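Side-chain contacts in Lmo2241 protein (Listeria monocytogenes, PDB 4HAM), which probably binds DNA as a transcription regulator of the GntR family, pairing a winged helix-turn-helix domain with a helical part that meets a second subunit: residues Leu13-Tyr16 against Glu17-Gln21; Ile48-Asn51 against Pro52-Ser56; Thr96-Lys99 against Glu100-Asp104; Leu108-Ile112 against Glu113-Lys117. All blocks are in the same frame, centred on the assembly; numbering follows the deposited sequence.

Interaction 1: Leu13-Tyr16 against Glu17-Gln21; sequences LPIY and EQIVQ
One face of the Tyr16 ring lies over the backbone N of Glu17, 3.1 Å from Tyr16 CG, because chi1 of 88° sets the ring between the backbone N and the carbonyl carbon. Val20 CG2 approaches the same ring obliquely, 4.4 Å from Tyr16 CD1, and Lys57 adds a cation-pi contact. The second flat group, the Gln18 amide, reaches back round the first turn: its chain is extended beyond CG, and NE2 donates to Leu13 O at 2.8 Å in a nearly straight bond (165°). Leu13 O lies close to the amide plane, which fixes the rotation of the group; NE2 also bonds to Asn8 O, and Ile15 CD1 sits 3.8 Å from Gln18 NE2. With Pro14 at the N-cap, the backbone bond from Gln18 N to Pro14 O (3.1 Å) opens the helix. In the conformer described, Glu17 OE1 lies 3.3 Å from Pro14 CD, and the Glu17 side chain crosses that of Leu13 at about a right angle. This is the first turn of helix 15-29 in the predicted DNA-binding domain. Ile15, Ile19 and Val20 pack on helix 52-64, whereas Leu13 and Gln21 meet Glu100 and Leu103 of the second subunit.

Interaction 2: Ile48-Asn51 against Pro52-Ser56; sequences IGVN and PNTVS. With SO4 (sulfate ion), chain C.
Asn51, whose side chain caps the N terminus of helix 52-64, carries most of this contact. Its OD1 accepts twice from Asn53: from the backbone N at 2.9 Å, which comes from above the carbonyl plane, and from ND2 at 3.0 Å, which lies in that plane on a lone pair. The two amide planes stand 78° apart, with OD1 tilted only modestly from the Asn53 amide plane. With CG anti to the backbone N (chi1 -171°), the Asn51 amide can hold OD1 at the helix start while ND2 turns outward to donate to a sulfate O4 at 3.0 Å, almost straight at 171°. Backbone bonding follows, Asn51 O taking Val55 N at 3.2 Å. The loop and helix are the turn and second helix of a helix-turn-helix, the element that in GntR relatives reads DNA; a sulfate bound at this helix start may mark where a phosphate could sit, although the ion probably came from the crystallisation liquor. Val50 and Thr54 form the apolar side: Val50 CG1 lies 3.7 Å from Thr54 CB, the two side chains crossing at about a right angle. The same methyl group reaches Val55 CG2 at 4.0 Å, and Val55 continues onto Phe44 and Ala45 of helix 41-48.

Interaction 3: Thr96-Lys99 against Glu100-Asp104; sequences TKLK and ETILD. With SO4 (sulfate ion), chain B.
Thr101 returns to Lys97 one turn earlier with two donors: OG1 gives a short 2.6 Å hydrogen bond to Lys97 O, and Thr101 N adds a 3.0 Å bond to the same oxygen. They arrive from opposite faces of the carbonyl plane, gripping the acceptor on both sides, and the buried hydroxyl is satisfied within its own helix. OG1 sits beside the backbone N (chi1 -58°), which brings it back over the preceding turn. Thr96 OG1 donates to sulfate O2 at 2.7 Å and is also weakly bonded to Ala92 O; the ion, probably from the crystallisation liquor, is further held by Ser11 OG and Gln12 N of the second subunit. The backbone ladder continues with Glu100 N to Thr96 O at 2.9 Å. Leu98 CG meets Ile102 CD1 at 4.0 Å on the apolar side. The charged ends look across the dimer: Lys99 NZ makes a salt bridge to Asp125 of the second subunit, and Glu100 OE1, in the conformer described, accepts from Gln21 NE2 of that subunit. Asp104 OD1 accepts from the same Gln21 NE2 and makes a salt bridge to Lys24 NZ, also of the second subunit. Helix 88-107 thus lies against helices 15-29 and 112-127 of the second subunit, Ile102 packing on Ile126.

Interaction 4: Leu108-Ile112 against Glu113-Lys117; sequences LGVNI and EEIHK
Asn111 and Glu114 lock together in a reciprocal capping box, closely bonded although it lies at the surface. Asn111 OD1 accepts from Glu114 N at 2.8 Å, with the donor nearly in line with the carbonyl; in the conformer described, Glu114 OE1 accepts from Asn111 N at 2.9 Å through its anti lone pair. Chi1 of 63° wedges the Asn111 amide between its own backbone N and carbonyl carbon, where OD1 overhangs the first turn. The Glu114 chain runs extended beyond CG to reach back, and its carboxylate lies 38° from the plane of the amide. This side, with Asn111, Glu113 and Glu114, is exposed. The enclosed part lies beneath the box, where Val110 CG1 packs on Glu114 CB at 3.7 Å and on CG1 of the buried Ile115 at 3.9 Å, an apolar seal that continues onto Leu105 of helix 88-107. Just before it, Gly109 ends that helix in a Schellman motif with positive phi. Ile112 and His116 face the dimer interface, Ile112 CG1 approaching His116 NE2 at 3.5 Å. There NE2 bonds to Asp120 OD1 of the second subunit, and ND1 to ND1 of that subunit's His116. That pairing needs one ring to donate and the other to accept, so the two histidines probably differ in protonation at ND1; the donating ring would then probably carry a positive charge, which Asp120 of the second subunit could help offset.

In the fold
From the N terminus, interaction 1 starts helix 15-29 and interaction 2 joins helix 41-48 to helix 52-64; they touch through Ile15 CG2 and Thr54 CG2, 3.9 Å apart, within the winged helix-turn-helix. Interaction 3 then lies within helix 88-107, and interaction 4 closes the turn from it into helix 112-127, the two meeting at Ile102 and Ile115. All four are local and run in series, none nesting in or crossing another. Interactions 2 and 4 lie on opposite sides of the chain's centre, with centres about 37 Å apart. Interactions 1, 3 and 4 all reach the second subunit: Gln21 of one subunit bonds to Glu100 and Asp104 of the other.

Interaction 1: Leu13-Tyr16 against Glu17-Gln21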
loop_
_atom_site.group_PDB
_atom_site.type_symbol
_atom_site.label_atom_id
_atom_site.label_comp_id
_atom_site.label_asym_id
_atom_site.label_seq_id
_atom_site.Cartn_x
_atom_site.Cartn_y
_atom_site.Cartn_z
ATOM N N LEU A 13 7.659 -3.416 6.990
ATOM C CA LEU A 13 7.980 -4.356 5.921
ATOM C C LEU A 13 8.921 -5.458 6.415
ATOM O O LEU A 13 9.968 -5.170 7.001
ATOM C CB LEU A 13 8.618 -3.637 4.733
ATOM C CG LEU A 13 7.938 -2.422 4.095
ATOM C CD1 LEU A 13 8.737 -1.974 2.866
ATOM C CD2 LEU A 13 6.505 -2.736 3.718
ATOM N N PRO A 14 8.544 -6.727 6.186
ATOM C CA PRO A 14 9.420 -7.864 6.500
ATOM C C PRO A 14 10.777 -7.683 5.834
ATOM O O PRO A 14 10.859 -7.019 4.799
ATOM C CB PRO A 14 8.687 -9.049 5.866
ATOM C CG PRO A 14 7.252 -8.645 5.892
ATOM C CD PRO A 14 7.257 -7.163 5.620
ATOM N N ILE A 15 11.826 -8.252 6.417
ATOM C CA ILE A 15 13.161 -8.116 5.840
ATOM C C ILE A 15 13.202 -8.554 4.374
ATOM O O ILE A 15 13.819 -7.882 3.552
ATOM C CB ILE A 15 14.236 -8.901 6.641
ATOM C CG1 ILE A 15 14.241 -8.449 8.105
ATOM C CG2 ILE A 15 15.620 -8.689 6.032
ATOM C CD1 ILE A 15 14.316 -6.975 8.271
ATOM N N TYR A 16 12.557 -9.669 4.041
ATOM C CA TYR A 16 12.641 -10.159 2.664
ATOM C C TYR A 16 12.048 -9.112 1.700
ATOM O O TYR A 16 12.577 -8.899 0.609
ATOM C CB TYR A 16 11.986 -11.548 2.492
ATOM C CG TYR A 16 10.506 -11.500 2.181
ATOM C CD1 TYR A 16 10.050 -11.495 0.863
ATOM C CD2 TYR A 16 9.566 -11.443 3.201
ATOM C CE1 TYR A 16 8.706 -11.434 0.576
ATOM C CE2 TYR A 16 8.216 -11.387 2.922
ATOM C CZ TYR A 16 7.792 -11.384 1.608
ATOM O OH TYR A 16 6.443 -11.325 1.329
ATOM N N GLU A 17 10.981 -8.445 2.130
ATOM C CA GLU A 17 10.321 -7.447 1.299
ATOM C C GLU A 17 11.184 -6.201 1.125
ATOM O O GLU A 17 11.176 -5.571 0.067
ATOM C CB GLU A 17 8.950 -7.079 1.882
ATOM C CG GLU A 17 8.179 -6.088 1.034
ATOM C CD GLU A 17 6.725 -5.975 1.425
ATOM O OE1 GLU A 17 6.361 -6.459 2.519
ATOM O OE2 GLU A 17 5.939 -5.409 0.636
ATOM N N GLN A 18 11.926 -5.844 2.169
ATOM C CA GLN A 18 12.839 -4.713 2.100
ATOM C C GLN A 18 13.899 -4.989 1.041
ATOM O O GLN A 18 14.237 -4.110 0.236
ATOM C CB GLN A 18 13.477 -4.455 3.472
ATOM C CG GLN A 18 12.491 -3.898 4.476
ATOM C CD GLN A 18 13.137 -3.537 5.798
ATOM O OE1 GLN A 18 14.171 -2.874 5.832
ATOM N NE2 GLN A 18 12.526 -3.975 6.897
ATOM N N ILE A 19 14.397 -6.227 1.027
ATOM C CA ILE A 19 15.376 -6.647 0.024
ATOM C C ILE A 19 14.792 -6.584 -1.371
ATOM O O ILE A 19 15.426 -6.054 -2.286
ATOM C CB ILE A 19 15.889 -8.062 0.312
ATOM C CG1 ILE A 19 16.657 -8.052 1.645
ATOM C CG2 ILE A 19 16.793 -8.556 -0.817
ATOM C CD1 ILE A 19 17.079 -9.444 2.097
ATOM N N VAL A 20 13.586 -7.124 -1.538
ATOM C CA VAL A 20 12.911 -7.049 -2.837
ATOM C C VAL A 20 12.806 -5.590 -3.296
ATOM O O VAL A 20 13.130 -5.251 -4.436
ATOM C CB VAL A 20 11.492 -7.650 -2.777
ATOM C CG1 VAL A 20 10.716 -7.360 -4.084
ATOM C CG2 VAL A 20 11.563 -9.148 -2.494
ATOM N N GLN A 21 12.375 -4.718 -2.395
ATOM C CA GLN A 21 12.086 -3.338 -2.803
ATOM C C GLN A 21 13.350 -2.524 -3.057
ATOM O O GLN A 21 13.358 -1.655 -3.920
ATOM C CB GLN A 21 11.164 -2.630 -1.797
ATOM C CG GLN A 21 9.748 -3.239 -1.700
ATOM C CD GLN A 21 8.930 -3.024 -2.970
ATOM O OE1 GLN A 21 8.923 -3.865 -3.872
ATOM N NE2 GLN A 21 8.258 -1.884 -3.052
#

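Interaction 2: Ile48-Asn51 against Pro52-Ser56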
loop_
_atom_site.group_PDB
_atom_site.type_symbol
_atom_site.label_atom_id
_atom_site.label_comp_id
_atom_site.label_asym_id
_atom_site.label_seq_id
_atom_site.Cartn_x
_atom_site.Cartn_y
_atom_site.Cartn_z
ATOM N N ILE A 48 25.451 -9.166 4.035
ATOM C CA ILE A 48 24.563 -8.288 4.807
ATOM C C ILE A 48 24.246 -8.794 6.210
ATOM O O ILE A 48 23.750 -8.034 7.045
ATOM C CB ILE A 48 23.262 -7.928 4.061
ATOM C CG1 ILE A 48 22.424 -9.169 3.799
ATOM C CG2 ILE A 48 23.586 -7.209 2.770
ATOM C CD1 ILE A 48 21.119 -8.852 3.089
ATOM N N GLY A 49 24.552 -10.058 6.480
ATOM C CA GLY A 49 24.354 -10.602 7.813
ATOM C C GLY A 49 22.889 -10.935 8.056
ATOM O O GLY A 49 22.347 -10.719 9.144
ATOM N N VAL A 50 22.249 -11.464 7.021
ATOM C CA VAL A 50 20.850 -11.863 7.078
ATOM C C VAL A 50 20.733 -13.372 6.853
ATOM O O VAL A 50 21.542 -13.972 6.142
ATOM C CB VAL A 50 20.033 -11.084 6.009
ATOM C CG1 VAL A 50 18.628 -11.636 5.854
ATOM C CG2 VAL A 50 19.976 -9.609 6.388
ATOM N N ASN A 51 19.749 -13.985 7.498
ATOM C CA ASN A 51 19.401 -15.381 7.270
ATOM C C ASN A 51 19.354 -15.715 5.757
ATOM O O ASN A 51 18.600 -15.096 5.013
ATOM C CB ASN A 51 18.039 -15.613 7.945
ATOM C CG ASN A 51 17.634 -17.065 7.995
ATOM O OD1 ASN A 51 18.084 -17.880 7.199
ATOM N ND2 ASN A 51 16.748 -17.393 8.936
ATOM N N PRO A 52 20.190 -16.668 5.296
ATOM C CA PRO A 52 20.177 -17.085 3.883
ATOM C C PRO A 52 18.776 -17.466 3.388
ATOM O O PRO A 52 18.438 -17.208 2.231
ATOM C CB PRO A 52 21.086 -18.318 3.879
ATOM C CG PRO A 52 22.032 -18.066 5.013
ATOM C CD PRO A 52 21.175 -17.433 6.080
ATOM N N ASN A 53 17.963 -18.051 4.259
ATOM C CA ASN A 53 16.583 -18.381 3.884
ATOM C C ASN A 53 15.722 -17.128 3.620
ATOM O O ASN A 53 14.816 -17.136 2.778
ATOM C CB ASN A 53 15.946 -19.293 4.927
ATOM C CG ASN A 53 16.734 -20.587 5.131
ATOM O OD1 ASN A 53 16.701 -21.482 4.290
ATOM N ND2 ASN A 53 17.454 -20.682 6.252
ATOM N N THR A 54 16.021 -16.040 4.328
ATOM C CA THR A 54 15.363 -14.758 4.071
ATOM C C THR A 54 15.764 -14.182 2.716
ATOM O O THR A 54 14.929 -13.676 1.960
ATOM C CB THR A 54 15.688 -13.748 5.194
ATOM O OG1 THR A 54 15.215 -14.277 6.434
ATOM C CG2 THR A 54 15.021 -12.402 4.943
ATOM N N VAL A 55 17.049 -14.260 2.394
ATOM C CA VAL A 55 17.513 -13.796 1.091
ATOM C C VAL A 55 16.949 -14.658 -0.049
ATOM O O VAL A 55 16.610 -14.151 -1.107
ATOM C CB VAL A 55 19.054 -13.775 1.032
ATOM C CG1 VAL A 55 19.537 -13.342 -0.352
ATOM C CG2 VAL A 55 19.601 -12.845 2.120
ATOM N N SER A 56 16.836 -15.956 0.189
ATOM C CA SER A 56 16.256 -16.852 -0.801
ATOM C C SER A 56 14.801 -16.472 -1.080
ATOM O O SER A 56 14.347 -16.457 -2.228
ATOM C CB SER A 56 16.353 -18.296 -0.321
ATOM O OG SER A 56 15.657 -19.163 -1.195
HETATM S S SO4 C . 17.031 -14.848 11.725
HETATM O O1 SO4 C . 16.850 -15.705 12.895
HETATM O O2 SO4 C . 16.969 -13.443 12.125
HETATM O O3 SO4 C . 18.333 -15.112 11.134
HETATM O O4 SO4 C . 15.976 -15.128 10.743
#

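Interaction 3: Thr96-Lys99 against Glu100-Asp104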
loop_
_atom_site.group_PDB
_atom_site.type_symbol
_atom_site.label_atom_id
_atom_site.label_comp_id
_atom_site.label_asym_id
_atom_site.label_seq_id
_atom_site.Cartn_x
_atom_site.Cartn_y
_atom_site.Cartn_z
ATOM N N THR A 96 -4.796 -0.538 -7.079
ATOM C CA THR A 96 -5.678 -0.690 -5.920
ATOM C C THR A 96 -4.958 -0.244 -4.645
ATOM O O THR A 96 -5.532 0.455 -3.811
ATOM C CB THR A 96 -6.179 -2.137 -5.781
ATOM O OG1 THR A 96 -7.063 -2.423 -6.866
ATOM C CG2 THR A 96 -6.945 -2.331 -4.465
ATOM N N LYS A 97 -3.686 -0.613 -4.516
ATOM C CA LYS A 97 -2.906 -0.203 -3.349
ATOM C C LYS A 97 -2.765 1.312 -3.281
ATOM O O LYS A 97 -2.771 1.885 -2.197
ATOM C CB LYS A 97 -1.529 -0.850 -3.347
ATOM C CG LYS A 97 -1.548 -2.349 -3.074
ATOM C CD LYS A 97 -0.155 -2.939 -3.216
ATOM C CE LYS A 97 -0.194 -4.453 -3.354
ATOM N NZ LYS A 97 1.153 -4.977 -3.731
ATOM N N LEU A 98 -2.626 1.954 -4.441
ATOM C CA LEU A 98 -2.565 3.406 -4.491
ATOM C C LEU A 98 -3.879 4.001 -4.004
ATOM O O LEU A 98 -3.901 4.951 -3.209
ATOM C CB LEU A 98 -2.284 3.891 -5.920
ATOM C CG LEU A 98 -2.138 5.412 -5.998
ATOM C CD1 LEU A 98 -0.967 5.858 -5.128
ATOM C CD2 LEU A 98 -1.948 5.895 -7.421
ATOM N N LYS A 99 -4.980 3.436 -4.478
ATOM C CA LYS A 99 -6.287 3.953 -4.095
ATOM C C LYS A 99 -6.503 3.859 -2.583
ATOM O O LYS A 99 -6.907 4.840 -1.946
ATOM C CB LYS A 99 -7.418 3.253 -4.857
ATOM C CG LYS A 99 -8.765 3.827 -4.499
ATOM C CD LYS A 99 -9.843 3.444 -5.486
ATOM C CE LYS A 99 -11.098 4.237 -5.178
ATOM N NZ LYS A 99 -12.244 3.815 -6.030
ATOM N N GLU A 100 -6.209 2.689 -2.024
ATOM C CA GLU A 100 -6.399 2.446 -0.602
ATOM C C GLU A 100 -5.513 3.369 0.244
ATOM O O GLU A 100 -5.937 3.860 1.291
ATOM C CB GLU A 100 -6.148 0.972 -0.278
ATOM C CG GLU A 100 -7.178 0.014 -0.899
ATOM C CD GLU A 100 -8.593 0.222 -0.357
ATOM O OE1 GLU A 100 -8.741 0.724 0.780
ATOM O OE2 GLU A 100 -9.567 -0.113 -1.067
ATOM N N THR A 101 -4.300 3.620 -0.237
ATOM C CA THR A 101 -3.348 4.467 0.468
ATOM C C THR A 101 -3.827 5.912 0.470
ATOM O O THR A 101 -3.754 6.609 1.485
ATOM C CB THR A 101 -1.954 4.390 -0.178
ATOM O OG1 THR A 101 -1.514 3.026 -0.174
ATOM C CG2 THR A 101 -0.966 5.240 0.601
ATOM N N ILE A 102 -4.326 6.356 -0.676
ATOM C CA ILE A 102 -4.912 7.685 -0.764
ATOM C C ILE A 102 -6.115 7.834 0.174
ATOM O O ILE A 102 -6.240 8.846 0.868
ATOM C CB ILE A 102 -5.278 8.025 -2.205
ATOM C CG1 ILE A 102 -3.989 8.271 -3.004
ATOM C CG2 ILE A 102 -6.225 9.235 -2.267
ATOM C CD1 ILE A 102 -4.209 8.426 -4.480
ATOM N N LEU A 103 -6.987 6.829 0.210
ATOM C CA LEU A 103 -8.099 6.856 1.158
ATOM C C LEU A 103 -7.581 7.022 2.588
ATOM O O LEU A 103 -8.121 7.817 3.367
ATOM C CB LEU A 103 -8.944 5.591 1.046
ATOM C CG LEU A 103 -9.984 5.376 2.151
ATOM C CD1 LEU A 103 -11.012 6.509 2.176
ATOM C CD2 LEU A 103 -10.658 4.042 1.974
ATOM N N ASP A 104 -6.531 6.282 2.928
ATOM C CA ASP A 104 -6.000 6.340 4.292
ATOM C C ASP A 104 -5.455 7.724 4.635
ATOM O O ASP A 104 -5.743 8.264 5.705
ATOM C CB ASP A 104 -4.939 5.264 4.529
ATOM C CG ASP A 104 -5.532 3.870 4.667
ATOM O OD1 ASP A 104 -6.776 3.738 4.711
ATOM O OD2 ASP A 104 -4.746 2.902 4.744
HETATM S S SO4 B . -7.692 -6.202 -6.443
HETATM O O1 SO4 B . -8.519 -7.110 -7.237
HETATM O O2 SO4 B . -7.231 -5.097 -7.281
HETATM O O3 SO4 B . -8.479 -5.672 -5.335
HETATM O O4 SO4 B . -6.541 -6.928 -5.917
#

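Interaction 4: Leu108-Ile112 against Glu113-Lys117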
loop_
_atom_site.group_PDB
_atom_site.type_symbol
_atom_site.label_atom_id
_atom_site.label_comp_id
_atom_site.label_asym_id
_atom_site.label_seq_id
_atom_site.Cartn_x
_atom_site.Cartn_y
_atom_site.Cartn_z
ATOM N N LEU A 108 -6.925 10.606 7.268
ATOM C CA LEU A 108 -6.065 11.145 8.308
ATOM C C LEU A 108 -5.864 12.658 8.172
ATOM O O LEU A 108 -5.086 13.256 8.912
ATOM C CB LEU A 108 -4.724 10.420 8.298
ATOM C CG LEU A 108 -4.785 8.953 8.737
ATOM C CD1 LEU A 108 -3.524 8.224 8.338
ATOM C CD2 LEU A 108 -4.991 8.859 10.245
ATOM N N GLY A 109 -6.559 13.270 7.222
ATOM C CA GLY A 109 -6.554 14.718 7.110
ATOM C C GLY A 109 -5.530 15.297 6.154
ATOM O O GLY A 109 -5.300 16.503 6.160
ATOM N N VAL A 110 -4.917 14.447 5.329
ATOM C CA VAL A 110 -3.942 14.910 4.343
ATOM C C VAL A 110 -4.673 15.266 3.047
ATOM O O VAL A 110 -5.356 14.429 2.468
ATOM C CB VAL A 110 -2.885 13.826 4.059
ATOM C CG1 VAL A 110 -1.828 14.331 3.078
ATOM C CG2 VAL A 110 -2.228 13.367 5.355
ATOM N N ASN A 111 -4.544 16.503 2.585
ATOM C CA ASN A 111 -5.268 16.894 1.382
ATOM C C ASN A 111 -4.559 16.473 0.102
ATOM O O ASN A 111 -3.390 16.083 0.126
ATOM C CB ASN A 111 -5.647 18.385 1.384
ATOM C CG ASN A 111 -4.444 19.310 1.402
ATOM O OD1 ASN A 111 -3.457 19.090 0.698
ATOM N ND2 ASN A 111 -4.532 20.372 2.204
ATOM N N ILE A 112 -5.277 16.540 -1.011
ATOM C CA ILE A 112 -4.740 16.077 -2.289
ATOM C C ILE A 112 -3.509 16.886 -2.712
ATOM O O ILE A 112 -2.599 16.352 -3.355
ATOM C CB ILE A 112 -5.831 16.092 -3.393
ATOM C CG1 ILE A 112 -5.298 15.472 -4.676
ATOM C CG2 ILE A 112 -6.355 17.503 -3.627
ATOM C CD1 ILE A 112 -4.766 14.092 -4.474
ATOM N N GLU A 113 -3.468 18.162 -2.331
ATOM C CA GLU A 113 -2.308 19.001 -2.627
ATOM C C GLU A 113 -1.054 18.446 -1.956
ATOM O O GLU A 113 0.000 18.361 -2.578
ATOM C CB GLU A 113 -2.532 20.454 -2.195
ATOM C CG GLU A 113 -1.300 21.336 -2.360
ATOM C CD GLU A 113 -1.567 22.813 -2.063
ATOM O OE1 GLU A 113 -1.938 23.144 -0.913
ATOM O OE2 GLU A 113 -1.400 23.643 -2.984
ATOM N N GLU A 114 -1.194 18.071 -0.687
ATOM C CA GLU A 114 -0.104 17.482 0.083
ATOM C C GLU A 114 0.293 16.113 -0.476
ATOM O O GLU A 114 1.465 15.746 -0.479
ATOM C CB GLU A 114 -0.495 17.376 1.562
ATOM C CG GLU A 114 -0.687 18.723 2.242
ATOM C CD GLU A 114 -1.267 18.620 3.648
ATOM O OE1 GLU A 114 -2.301 17.938 3.833
ATOM O OE2 GLU A 114 -0.690 19.237 4.570
ATOM N N ILE A 115 -0.693 15.363 -0.953
ATOM C CA ILE A 115 -0.448 14.063 -1.567
ATOM C C ILE A 115 0.358 14.170 -2.870
ATOM O O ILE A 115 1.290 13.394 -3.082
ATOM C CB ILE A 115 -1.767 13.282 -1.804
ATOM C CG1 ILE A 115 -2.382 12.883 -0.464
ATOM C CG2 ILE A 115 -1.517 12.035 -2.638
ATOM C CD1 ILE A 115 -3.793 12.323 -0.585
ATOM N N HIS A 116 0.020 15.135 -3.727
ATOM C CA HIS A 116 0.804 15.360 -4.938
ATOM C C HIS A 116 2.253 15.710 -4.600
ATOM O O HIS A 116 3.176 15.264 -5.277
ATOM C CB HIS A 116 0.200 16.467 -5.807
ATOM C CG HIS A 116 -1.044 16.058 -6.529
ATOM N ND1 HIS A 116 -1.076 15.009 -7.421
ATOM C CD2 HIS A 116 -2.304 16.555 -6.489
ATOM C CE1 HIS A 116 -2.299 14.873 -7.895
ATOM N NE2 HIS A 116 -3.066 15.802 -7.347
ATOM N N LYS A 117 2.436 16.522 -3.561
ATOM C CA LYS A 117 3.756 16.938 -3.105
ATOM C C LYS A 117 4.575 15.730 -2.648
ATOM O O LYS A 117 5.740 15.567 -3.045
ATOM C CB LYS A 117 3.618 17.941 -1.957
ATOM C CG LYS A 117 4.926 18.355 -1.303
ATOM C CD LYS A 117 5.156 19.856 -1.437
ATOM C CE LYS A 117 6.393 20.323 -0.667
ATOM N NZ LYS A 117 6.047 20.955 0.645
#